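Local coordinates for outer membrane protein Omp121 (Bacteroides thetaiotaomicron, PDB 5FQ8), which probably takes up nutrients, perhaps peptides, across the outer membrane as a TonB-dependent receptor with a plug domain and a transmembrane beta barrel, at residues F198-G201 / N205-E208; G212-R217 / N849-L854; I836-G841 / K885-G890. All coordinates share one frame; numbering follows the deposited sequence.

Contact 1 of 3, residues F198-G201 / N205-E208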
ATOM      1  N   PHE B 198       8.978 -18.803  43.508  1.00 31.60           N
ATOM      2  CA  PHE B 198       9.359 -17.398  43.555  1.00 33.07           C
ATOM      3  C   PHE B 198       8.456 -16.577  42.642  1.00 35.10           C
ATOM      4  O   PHE B 198       7.974 -17.058  41.619  1.00 32.33           O
ATOM      5  CB  PHE B 198      10.823 -17.214  43.148  1.00 29.38           C
ATOM      6  CG  PHE B 198      11.751 -18.253  43.705  1.00 29.75           C
ATOM      7  CD1 PHE B 198      12.325 -18.092  44.952  1.00 30.34           C
ATOM      8  CD2 PHE B 198      12.054 -19.387  42.977  1.00 29.55           C
ATOM      9  CE1 PHE B 198      13.170 -19.035  45.454  1.00 30.71           C
ATOM     10  CE2 PHE B 198      12.906 -20.337  43.475  1.00 29.92           C
ATOM     11  CZ  PHE B 198      13.464 -20.160  44.715  1.00 30.50           C
ATOM     12  N   GLY B 199       8.253 -15.311  43.002  1.00 39.81           N
ATOM     13  CA  GLY B 199       7.339 -14.456  42.297  1.00 41.14           C
ATOM     14  C   GLY B 199       8.011 -13.321  41.553  1.00 41.26           C
ATOM     15  O   GLY B 199       9.204 -13.368  41.217  1.00 40.03           O
ATOM     16  N   MET B 200       7.223 -12.284  41.286  1.00 37.87           N
ATOM     17  CA  MET B 200       7.653 -11.176  40.452  1.00 33.64           C
ATOM     18  C   MET B 200       8.914 -10.535  40.989  1.00 28.41           C
ATOM     19  O   MET B 200       8.973 -10.132  42.148  1.00 28.91           O
ATOM     20  CB  MET B 200       6.543 -10.132  40.381  1.00 31.63           C
ATOM     21  CG  MET B 200       6.906  -8.833  39.689  1.00 27.94           C
ATOM     22  SD  MET B 200       5.508  -7.747  39.659  1.00 28.00           S
ATOM     23  CE  MET B 200       4.963  -7.886  41.337  1.00 28.65           C
ATOM     24  N   GLY B 201       9.911 -10.422  40.134  1.00 28.15           N
ATOM     25  CA  GLY B 201      11.096  -9.672  40.478  1.00 28.41           C
ATOM     26  C   GLY B 201      12.219  -9.975  39.516  1.00 28.13           C
ATOM     27  O   GLY B 201      12.088 -10.782  38.603  1.00 29.91           O
ATOM     28  N   ASN B 205      15.486  -9.894  43.620  1.00 30.18           N
ATOM     29  CA  ASN B 205      14.896  -8.859  44.452  1.00 32.13           C
ATOM     30  C   ASN B 205      13.454  -8.599  44.036  1.00 31.96           C
ATOM     31  O   ASN B 205      13.051  -8.887  42.910  1.00 35.79           O
ATOM     32  CB  ASN B 205      15.713  -7.568  44.363  1.00 38.99           C
ATOM     33  CG  ASN B 205      17.173  -7.777  44.691  1.00 31.05           C
ATOM     34  OD1 ASN B 205      17.538  -8.715  45.357  1.00 31.33           O
ATOM     35  ND2 ASN B 205      18.009  -6.893  44.215  1.00 31.06           N
ATOM     36  N   HIS B 206      12.674  -8.058  44.960  1.00 31.15           N
ATOM     37  CA  HIS B 206      11.275  -7.786  44.665  1.00 31.31           C
ATOM     38  C   HIS B 206      11.131  -6.610  43.712  1.00 38.06           C
ATOM     39  O   HIS B 206      11.893  -5.641  43.761  1.00 49.14           O
ATOM     40  CB  HIS B 206      10.509  -7.496  45.946  1.00 30.84           C
ATOM     41  CG  HIS B 206       9.042  -7.325  45.746  1.00 30.68           C
ATOM     42  ND1 HIS B 206       8.274  -8.224  45.043  1.00 30.25           N
ATOM     43  CD2 HIS B 206       8.193  -6.371  46.186  1.00 30.94           C
ATOM     44  CE1 HIS B 206       7.014  -7.829  45.054  1.00 30.25           C
ATOM     45  NE2 HIS B 206       6.938  -6.706  45.740  1.00 30.67           N
ATOM     46  N   THR B 207      10.129  -6.696  42.854  1.00 34.32           N
ATOM     47  CA  THR B 207       9.812  -5.634  41.919  1.00 29.24           C
ATOM     48  C   THR B 207       8.304  -5.525  41.818  1.00 29.14           C
ATOM     49  O   THR B 207       7.574  -6.448  42.170  1.00 29.16           O
ATOM     50  CB  THR B 207      10.429  -5.892  40.555  1.00 28.71           C
ATOM     51  OG1 THR B 207      11.796  -6.262  40.727  1.00 28.85           O
ATOM     52  CG2 THR B 207      10.378  -4.655  39.697  1.00 43.22           C
ATOM     53  N   GLU B 208       7.840  -4.370  41.365  1.00 29.08           N
ATOM     54  CA  GLU B 208       6.420  -4.116  41.211  1.00 29.03           C
ATOM     55  C   GLU B 208       5.987  -4.152  39.759  1.00 28.45           C
ATOM     56  O   GLU B 208       4.823  -3.903  39.471  1.00 33.24           O
ATOM     57  CB  GLU B 208       6.067  -2.775  41.849  1.00 29.48           C
ATOM     58  CG  GLU B 208       6.523  -2.685  43.282  1.00 30.10           C
ATOM     59  CD  GLU B 208       6.327  -1.333  43.892  1.00 30.59           C
ATOM     60  OE1 GLU B 208       5.716  -0.471  43.243  1.00 30.46           O
ATOM     61  OE2 GLU B 208       6.793  -1.132  45.027  1.00 31.13           O
TER

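Contact 2 of 3, residues G212-R217 / N849-L854. With CA (calcium ion), chain N.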
ATOM      1  N   GLY B 212       8.417 -11.286  34.807  1.00 26.16           N
ATOM      2  CA  GLY B 212       9.146 -12.498  35.108  1.00 26.26           C
ATOM      3  C   GLY B 212       9.104 -12.766  36.591  1.00 26.74           C
ATOM      4  O   GLY B 212       8.494 -12.027  37.363  1.00 26.99           O
ATOM      5  N   SER B 213       9.761 -13.847  36.985  1.00 26.91           N
ATOM      6  CA  SER B 213       9.579 -14.395  38.320  1.00 27.36           C
ATOM      7  C   SER B 213      10.905 -14.714  38.961  1.00 27.70           C
ATOM      8  O   SER B 213      11.116 -15.801  39.490  1.00 31.96           O
ATOM      9  CB  SER B 213       8.727 -15.658  38.314  1.00 27.32           C
ATOM     10  OG  SER B 213       7.496 -15.474  37.654  1.00 27.02           O
ATOM     11  N   TRP B 214      11.835 -13.771  38.921  1.00 50.51           N
ATOM     12  CA  TRP B 214      13.061 -13.911  39.697  1.00 39.72           C
ATOM     13  C   TRP B 214      13.004 -13.063  40.958  1.00 28.84           C
ATOM     14  O   TRP B 214      13.911 -12.308  41.236  1.00 28.90           O
ATOM     15  CB  TRP B 214      14.273 -13.534  38.860  1.00 28.03           C
ATOM     16  CG  TRP B 214      14.474 -14.312  37.599  1.00 29.25           C
ATOM     17  CD1 TRP B 214      14.139 -13.927  36.346  1.00 29.77           C
ATOM     18  CD2 TRP B 214      15.123 -15.576  37.466  1.00 31.60           C
ATOM     19  NE1 TRP B 214      14.516 -14.874  35.442  1.00 28.87           N
ATOM     20  CE2 TRP B 214      15.126 -15.900  36.106  1.00 27.92           C
ATOM     21  CE3 TRP B 214      15.692 -16.472  38.370  1.00 38.62           C
ATOM     22  CZ2 TRP B 214      15.668 -17.084  35.626  1.00 30.49           C
ATOM     23  CZ3 TRP B 214      16.235 -17.646  37.892  1.00 31.18           C
ATOM     24  CH2 TRP B 214      16.222 -17.941  36.537  1.00 27.64           C
ATOM     25  N   GLY B 215      11.931 -13.162  41.729  1.00 28.85           N
ATOM     26  CA  GLY B 215      11.817 -12.402  42.948  1.00 29.36           C
ATOM     27  C   GLY B 215      12.119 -13.267  44.151  1.00 29.88           C
ATOM     28  O   GLY B 215      12.785 -14.301  44.046  1.00 29.90           O
ATOM     29  N   PRO B 216      11.648 -12.853  45.318  1.00 30.35           N
ATOM     30  CA  PRO B 216      11.851 -13.649  46.524  1.00 30.91           C
ATOM     31  C   PRO B 216      10.946 -14.870  46.582  1.00 30.85           C
ATOM     32  O   PRO B 216       9.980 -15.027  45.836  1.00 30.44           O
ATOM     33  CB  PRO B 216      11.533 -12.666  47.653  1.00 31.42           C
ATOM     34  CG  PRO B 216      10.778 -11.612  47.059  1.00 31.11           C
ATOM     35  CD  PRO B 216      11.195 -11.497  45.634  1.00 30.49           C
ATOM     36  N   ARG B 217      11.301 -15.761  47.501  1.00 31.69           N
ATOM     37  CA  ARG B 217      10.475 -16.926  47.770  1.00 31.41           C
ATOM     38  C   ARG B 217       9.157 -16.473  48.377  1.00 31.59           C
ATOM     39  O   ARG B 217       9.113 -15.527  49.164  1.00 31.96           O
ATOM     40  CB  ARG B 217      11.212 -17.892  48.694  1.00 31.95           C
ATOM     41  CG  ARG B 217      10.585 -19.280  48.785  1.00 32.01           C
ATOM     42  CD  ARG B 217      11.620 -20.399  48.936  1.00 32.26           C
ATOM     43  NE  ARG B 217      12.841 -19.971  49.614  1.00 33.78           N
ATOM     44  CZ  ARG B 217      14.064 -20.171  49.140  1.00 32.62           C
ATOM     45  NH1 ARG B 217      14.220 -20.801  47.995  1.00 36.27           N
ATOM     46  NH2 ARG B 217      15.128 -19.760  49.814  1.00 33.07           N
ATOM     47  N   ASN B 849      18.725 -24.460  42.299  1.00 30.86           N
ATOM     48  CA  ASN B 849      19.477 -24.590  43.533  1.00 31.53           C
ATOM     49  C   ASN B 849      18.787 -23.883  44.674  1.00 31.77           C
ATOM     50  O   ASN B 849      19.444 -23.358  45.568  1.00 32.23           O
ATOM     51  CB  ASN B 849      20.893 -24.064  43.332  1.00 31.70           C
ATOM     52  CG  ASN B 849      21.848 -24.532  44.394  1.00 32.44           C
ATOM     53  OD1 ASN B 849      22.258 -25.677  44.398  1.00 34.21           O
ATOM     54  ND2 ASN B 849      22.222 -23.641  45.294  1.00 32.80           N
ATOM     55  N   ASP B 850      17.460 -23.851  44.650  1.00 31.49           N
ATOM     56  CA  ASP B 850      16.703 -22.944  45.500  1.00 31.61           C
ATOM     57  C   ASP B 850      17.198 -21.520  45.295  1.00 31.45           C
ATOM     58  O   ASP B 850      17.040 -20.646  46.149  1.00 31.72           O
ATOM     59  CB  ASP B 850      16.771 -23.360  46.966  1.00 53.75           C
ATOM     60  CG  ASP B 850      16.270 -24.772  47.181  1.00 43.68           C
ATOM     61  OD1 ASP B 850      16.544 -25.639  46.324  1.00 61.39           O
ATOM     62  OD2 ASP B 850      15.652 -24.979  48.238  1.00 43.61           O
ATOM     63  N   ARG B 851      17.822 -21.313  44.141  1.00 31.05           N
ATOM     64  CA  ARG B 851      18.268 -20.012  43.678  1.00 30.82           C
ATOM     65  C   ARG B 851      19.256 -19.373  44.650  1.00 31.39           C
ATOM     66  O   ARG B 851      19.390 -18.152  44.720  1.00 31.36           O
ATOM     67  CB  ARG B 851      17.068 -19.111  43.391  1.00 30.41           C
ATOM     68  CG  ARG B 851      16.456 -19.455  42.056  1.00 29.79           C
ATOM     69  CD  ARG B 851      15.299 -18.570  41.709  1.00 29.40           C
ATOM     70  NE  ARG B 851      14.671 -19.026  40.482  1.00 33.67           N
ATOM     71  CZ  ARG B 851      13.504 -18.580  40.040  1.00 34.69           C
ATOM     72  NH1 ARG B 851      12.857 -17.666  40.728  1.00 42.01           N
ATOM     73  NH2 ARG B 851      12.994 -19.042  38.910  1.00 32.54           N
ATOM     74  N   ASN B 852      19.962 -20.194  45.378  1.00 31.92           N
ATOM     75  CA  ASN B 852      21.034 -19.707  46.214  1.00 32.49           C
ATOM     76  C   ASN B 852      22.320 -19.614  45.407  1.00 32.44           C
ATOM     77  O   ASN B 852      22.481 -20.312  44.407  1.00 32.11           O
ATOM     78  CB  ASN B 852      21.233 -20.635  47.391  1.00 33.16           C
ATOM     79  CG  ASN B 852      20.063 -20.637  48.313  1.00 33.32           C
ATOM     80  OD1 ASN B 852      19.501 -19.595  48.620  1.00 33.26           O
ATOM     81  ND2 ASN B 852      19.674 -21.819  48.758  1.00 36.34           N
ATOM     82  N   PRO B 853      23.247 -18.753  45.815  1.00 35.93           N
ATOM     83  CA  PRO B 853      24.502 -18.608  45.077  1.00 32.81           C
ATOM     84  C   PRO B 853      25.173 -19.944  44.892  1.00 33.03           C
ATOM     85  O   PRO B 853      25.232 -20.753  45.808  1.00 48.81           O
ATOM     86  CB  PRO B 853      25.325 -17.685  45.972  1.00 33.38           C
ATOM     87  CG  PRO B 853      24.670 -17.713  47.281  1.00 33.78           C
ATOM     88  CD  PRO B 853      23.229 -17.886  46.996  1.00 33.27           C
ATOM     89  N   LEU B 854      25.655 -20.198  43.696  1.00 32.69           N
ATOM     90  CA  LEU B 854      26.090 -21.547  43.405  1.00 32.84           C
ATOM     91  C   LEU B 854      27.284 -21.522  42.479  1.00 32.84           C
ATOM     92  O   LEU B 854      27.401 -20.656  41.616  1.00 32.45           O
ATOM     93  CB  LEU B 854      24.963 -22.359  42.789  1.00 32.34           C
ATOM     94  CG  LEU B 854      24.566 -22.012  41.369  1.00 31.63           C
ATOM     95  CD1 LEU B 854      25.077 -23.058  40.424  1.00 31.55           C
ATOM     96  CD2 LEU B 854      23.087 -21.924  41.320  1.00 31.19           C
TER
HETATM   97 CA    CA N1988      14.713 -26.448  46.107  1.00 46.03          CA
HETATM   98  O   HOH W   1      14.090 -15.526  42.351  1.00 15.22           O
HETATM   99  O   HOH W   2      13.468 -27.949  44.922  1.00 15.39           O

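Contact 3 of 3, residues I836-G841 / K885-G890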
ATOM      1  N   ILE B 836      11.736 -18.722  26.370  1.00 24.36           N
ATOM      2  CA  ILE B 836      11.125 -17.610  27.075  1.00 24.37           C
ATOM      3  C   ILE B 836      10.878 -17.960  28.528  1.00 24.69           C
ATOM      4  O   ILE B 836      10.868 -17.076  29.391  1.00 24.85           O
ATOM      5  CB  ILE B 836       9.826 -17.186  26.375  1.00 24.09           C
ATOM      6  CG1 ILE B 836       9.302 -15.901  26.979  1.00 24.13           C
ATOM      7  CG2 ILE B 836       8.796 -18.256  26.509  1.00 24.10           C
ATOM      8  CD1 ILE B 836      10.285 -14.808  26.900  1.00 24.16           C
ATOM      9  N   ASN B 837      10.713 -19.247  28.834  1.00 26.53           N
ATOM     10  CA  ASN B 837      10.389 -19.638  30.193  1.00 25.16           C
ATOM     11  C   ASN B 837      11.622 -19.817  31.043  1.00 25.52           C
ATOM     12  O   ASN B 837      11.565 -19.630  32.258  1.00 25.82           O
ATOM     13  CB  ASN B 837       9.560 -20.912  30.189  1.00 25.20           C
ATOM     14  CG  ASN B 837       8.157 -20.651  29.803  1.00 24.99           C
ATOM     15  OD1 ASN B 837       7.367 -20.142  30.585  1.00 25.10           O
ATOM     16  ND2 ASN B 837       7.837 -20.967  28.577  1.00 26.09           N
ATOM     17  N   TYR B 838      12.738 -20.185  30.434  1.00 25.52           N
ATOM     18  CA  TYR B 838      14.012 -20.016  31.110  1.00 25.85           C
ATOM     19  C   TYR B 838      14.285 -18.543  31.385  1.00 25.84           C
ATOM     20  O   TYR B 838      14.468 -18.142  32.539  1.00 26.16           O
ATOM     21  CB  TYR B 838      15.122 -20.652  30.280  1.00 25.86           C
ATOM     22  CG  TYR B 838      15.352 -22.101  30.637  1.00 26.14           C
ATOM     23  CD1 TYR B 838      14.281 -22.980  30.800  1.00 26.12           C
ATOM     24  CD2 TYR B 838      16.636 -22.590  30.816  1.00 26.46           C
ATOM     25  CE1 TYR B 838      14.490 -24.303  31.129  1.00 26.41           C
ATOM     26  CE2 TYR B 838      16.854 -23.889  31.133  1.00 26.76           C
ATOM     27  CZ  TYR B 838      15.778 -24.747  31.295  1.00 27.62           C
ATOM     28  OH  TYR B 838      16.005 -26.056  31.625  1.00 27.06           O
ATOM     29  N   PHE B 839      14.272 -17.710  30.338  1.00 25.52           N
ATOM     30  CA  PHE B 839      14.620 -16.297  30.506  1.00 25.55           C
ATOM     31  C   PHE B 839      13.740 -15.619  31.539  1.00 25.67           C
ATOM     32  O   PHE B 839      14.211 -14.799  32.330  1.00 25.93           O
ATOM     33  CB  PHE B 839      14.504 -15.551  29.177  1.00 25.18           C
ATOM     34  CG  PHE B 839      14.496 -14.056  29.331  1.00 25.18           C
ATOM     35  CD1 PHE B 839      15.675 -13.355  29.510  1.00 25.40           C
ATOM     36  CD2 PHE B 839      13.319 -13.351  29.290  1.00 25.01           C
ATOM     37  CE1 PHE B 839      15.675 -11.993  29.649  1.00 25.44           C
ATOM     38  CE2 PHE B 839      13.314 -11.987  29.433  1.00 25.06           C
ATOM     39  CZ  PHE B 839      14.495 -11.305  29.611  1.00 25.27           C
ATOM     40  N   THR B 840      12.466 -15.938  31.540  1.00 25.52           N
ATOM     41  CA  THR B 840      11.538 -15.224  32.390  1.00 25.64           C
ATOM     42  C   THR B 840      11.473 -15.773  33.803  1.00 32.83           C
ATOM     43  O   THR B 840      10.749 -15.208  34.629  1.00 26.23           O
ATOM     44  CB  THR B 840      10.166 -15.259  31.758  1.00 25.34           C
ATOM     45  OG1 THR B 840       9.365 -14.242  32.341  1.00 27.58           O
ATOM     46  CG2 THR B 840       9.541 -16.566  32.006  1.00 25.40           C
ATOM     47  N   GLY B 841      12.220 -16.835  34.102  1.00 38.70           N
ATOM     48  CA  GLY B 841      12.255 -17.374  35.444  1.00 26.70           C
ATOM     49  C   GLY B 841      11.028 -18.147  35.833  1.00 33.91           C
ATOM     50  O   GLY B 841      10.706 -18.235  37.018  1.00 33.42           O
ATOM     51  N   LYS B 885      20.497 -14.657  34.937  1.00 27.84           N
ATOM     52  CA  LYS B 885      21.189 -14.668  33.657  1.00 27.62           C
ATOM     53  C   LYS B 885      21.787 -16.035  33.356  1.00 31.49           C
ATOM     54  O   LYS B 885      21.909 -16.405  32.185  1.00 33.87           O
ATOM     55  CB  LYS B 885      22.253 -13.577  33.643  1.00 27.86           C
ATOM     56  CG  LYS B 885      23.086 -13.525  32.394  1.00 27.72           C
ATOM     57  CD  LYS B 885      24.151 -12.466  32.484  1.00 28.03           C
ATOM     58  CE  LYS B 885      24.895 -12.336  31.165  1.00 27.88           C
ATOM     59  NZ  LYS B 885      25.465 -10.977  30.992  1.00 35.29           N
ATOM     60  N   TYR B 886      22.131 -16.802  34.390  1.00 29.45           N
ATOM     61  CA  TYR B 886      22.583 -18.169  34.177  1.00 28.28           C
ATOM     62  C   TYR B 886      21.548 -18.968  33.408  1.00 27.85           C
ATOM     63  O   TYR B 886      21.869 -19.681  32.452  1.00 27.72           O
ATOM     64  CB  TYR B 886      22.873 -18.839  35.518  1.00 28.81           C
ATOM     65  CG  TYR B 886      23.322 -20.267  35.397  1.00 29.02           C
ATOM     66  CD1 TYR B 886      24.397 -20.606  34.599  1.00 36.02           C
ATOM     67  CD2 TYR B 886      22.680 -21.276  36.086  1.00 29.17           C
ATOM     68  CE1 TYR B 886      24.812 -21.901  34.484  1.00 34.78           C
ATOM     69  CE2 TYR B 886      23.097 -22.580  35.977  1.00 29.40           C
ATOM     70  CZ  TYR B 886      24.162 -22.885  35.173  1.00 29.48           C
ATOM     71  OH  TYR B 886      24.605 -24.174  35.051  1.00 29.76           O
ATOM     72  N   TRP B 887      20.290 -18.832  33.797  1.00 27.65           N
ATOM     73  CA  TRP B 887      19.238 -19.602  33.165  1.00 27.30           C
ATOM     74  C   TRP B 887      18.793 -18.996  31.852  1.00 26.79           C
ATOM     75  O   TRP B 887      18.465 -19.729  30.919  1.00 26.54           O
ATOM     76  CB  TRP B 887      18.070 -19.745  34.132  1.00 32.07           C
ATOM     77  CG  TRP B 887      18.432 -20.623  35.264  1.00 29.30           C
ATOM     78  CD1 TRP B 887      18.619 -20.268  36.559  1.00 28.27           C
ATOM     79  CD2 TRP B 887      18.715 -22.009  35.183  1.00 28.03           C
ATOM     80  NE1 TRP B 887      18.982 -21.359  37.295  1.00 28.69           N
ATOM     81  CE2 TRP B 887      19.049 -22.440  36.464  1.00 28.55           C
ATOM     82  CE3 TRP B 887      18.709 -22.933  34.141  1.00 30.24           C
ATOM     83  CZ2 TRP B 887      19.370 -23.745  36.735  1.00 28.88           C
ATOM     84  CZ3 TRP B 887      19.030 -24.238  34.416  1.00 28.88           C
ATOM     85  CH2 TRP B 887      19.352 -24.630  35.699  1.00 31.15           C
ATOM     86  N   GLY B 888      18.792 -17.672  31.745  1.00 26.67           N
ATOM     87  CA  GLY B 888      18.424 -17.062  30.485  1.00 26.24           C
ATOM     88  C   GLY B 888      19.331 -17.511  29.362  1.00 26.18           C
ATOM     89  O   GLY B 888      18.876 -17.759  28.247  1.00 25.84           O
ATOM     90  N   ASP B 889      20.628 -17.631  29.645  1.00 26.54           N
ATOM     91  CA  ASP B 889      21.568 -18.022  28.608  1.00 26.55           C
ATOM     92  C   ASP B 889      21.505 -19.508  28.340  1.00 26.60           C
ATOM     93  O   ASP B 889      22.001 -19.962  27.306  1.00 26.54           O
ATOM     94  CB  ASP B 889      22.999 -17.629  28.977  1.00 26.98           C
ATOM     95  CG  ASP B 889      23.162 -16.154  29.224  1.00 27.00           C
ATOM     96  OD1 ASP B 889      22.359 -15.355  28.728  1.00 26.64           O
ATOM     97  OD2 ASP B 889      24.122 -15.794  29.918  1.00 27.42           O
ATOM     98  N   GLY B 890      20.910 -20.269  29.250  1.00 27.39           N
ATOM     99  CA  GLY B 890      20.691 -21.681  29.042  1.00 26.78           C
ATOM    100  C   GLY B 890      21.574 -22.537  29.913  1.00 27.31           C
ATOM    101  O   GLY B 890      21.960 -23.639  29.511  1.00 30.85           O
TER

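Contact 1 of 3, residues F198-G201 / N205-E208
Met-200 lays its thioether along the backbone carbonyl of Thr-207, and no other residue of 198-201 and 205-208 has as much surface covered by the contact. With CG anti to the backbone N (chi1 173°) and chi2 also extended, the chain runs straight as far as the sulfur; a bend at chi3 then turns the methyl back. CG, SD and CE thus follow one another past the oxygen of Thr-207, CE of Met-200 coming to 3.1 Å from that O. The sulfur, SD of Met-200, lies 3.6 Å from atom C of Glu-208. The methyl also skirts the imidazole of His-206, whose CE1 is 4.2 Å from CE of Met-200.

Gly-201 supplies the second part. It pairs with His-206 as an antiparallel non-hydrogen-bonded pair, the two CA atoms 4.6 Å apart, in the short hairpin of strands 201-202 and 205-206. Its CA-H points at a carbonyl, with CA 3.2 Å from O of Asn-205. A side chain would run into that same oxygen, and the backbone angles of Gly-201 call for glycine in their own right. Thr-207 comes alongside: chi1 of -47° puts OG1 anti to the carbonyl carbon, beside the backbone N, where it meets the CA of Gly-201 at 3.5 Å.

Around the hairpin, Met-200 also rests on Trp-225 and Pro-338, and its backbone N is hydrogen-bonded to Asp-340. His-206 meets Tyr-238 edge-to-face, and a second aromatic side chain, on the chain of another protein, does likewise.

The example illustrates a contact in which no hydrogen bond links the two segments: it consists of an apolar thioether and a bare glycine lying beside carbonyl oxygens, with a CA-H...O contact from Gly-201.

Contact 2 of 3, residues G212-R217 / N849-L854
Arg-851 stretches from its turn to the backbone of Ser-213, passing across the indole of Trp-214 on the way. Its CB already points at residues 212-217, and the chain is extended from CG to NE, which carries the head group the full distance. CD is the first atom to arrive, 4.0 Å from CE3 of Trp-214. NE follows, 3.3 Å from CZ3 of the same ring, and CZ sits so that CE3 lies over the centre of the guanidinium. The two planes are 37° apart, a tilted overlap at the six-membered rim of the indole.

This reach starts from a type I' beta turn, Asn-849 to Asn-852, in which Asp-850 and Arg-851 hold the two corner positions with positive phi. The turn divides its labour: Asp-850 binds a calcium ion unevenly, OD1 at 2.0 Å from the metal and OD2 at 2.8 Å, while Arg-851 faces the loop. OD2 is also hydrogen-bonded to a basic side chain on the chain of another protein.

At the tip, NH1 donates to O of Ser-213 over 2.8 Å with an N-H...O angle of 143°; the acceptor is met in its carbonyl plane but stands 24° out of the guanidinium plane. NH1 also gives a hydrogen bond to a water. NH2 lies over one face of the Trp-214 ring, toward the rim, and is hydrogen-bonded to Thr-846.

Arg-217 adds a weak bond from NH1 to O of Asp-850, 3.4 Å long, and the same nitrogen forms a salt bridge with Glu-197, a residue of the calcium site.

Contact 3 of 3, residues I836-G841 / K885-G890
Tyr-838 and Trp-887 stand nearly perpendicular, their ring planes at 80°, where the last turns of helices 832-839 and 880-889 come together. The edge of the indole is directed at the face of the phenol in an offset edge-to-face pair, with 5.7 Å between the centre of the Tyr-838 ring and that of the six-membered ring of Trp-887. The overlap is off-centre: CE3 of Trp-887 approaches CE2 of Tyr-838 to 3.7 Å, at the side of the phenol.

The same tyrosine has a second neighbour in its own plane. O of Trp-887 lies at the ring edge, 3.4 Å from CD2 of Tyr-838, so one tryptophan addresses the phenol with both its side chain and its backbone. CG of Trp-887 is anti to its carbonyl carbon and beside the backbone N (chi1 -69°), which keeps the indole apart from the C=O. CD2 of Tyr-886 covers one face of that indole, toward its rim.

Beside the rings the backbones themselves meet, CA of Phe-839 to CA of Gly-888 at 3.9 Å. Both helices then stop in Schellman motifs, with Gly-841 and Gly-890 taking the positive phi; N of Gly-841 returns to O of Tyr-838 at 3.0 Å. Phe-839 packs on the backbone of the bound peptide.

With an alanine in place of Tyr-838, the indole edge and the carbonyl of Trp-887 would probably both be left without their aromatic neighbour, and a gap would open between the helix ends.

No hydrogen bond joins the two segments; the pairing rests on ring and backbone contact, and the C-H edge of Tyr-838, probably slightly positive, faces the carbonyl oxygen of Trp-887.

How the contacts relate
The three contacts lie on the same side of the chain's centre, and contact 2 stands in the middle, its centre 10 Å from that of contact 1 and 12 Å from that of contact 3. Backbone joins it to both: O of Gly-201 is 3.0 Å from N of Trp-214, and O of Thr-840 is 2.9 Å from N of Ser-213, each a probable hydrogen bond. Arg-851 NH2 probably bonds O of Gly-841, and Phe-198 packs on Arg-851 and Arg-217. Contacts 1 and 3 do not touch, their nearest atoms being about 5 Å apart. Only contact 2 holds a calcium ligand; the side chain of Trp-887 in contact 3 is about 11 Å from a bound calcium.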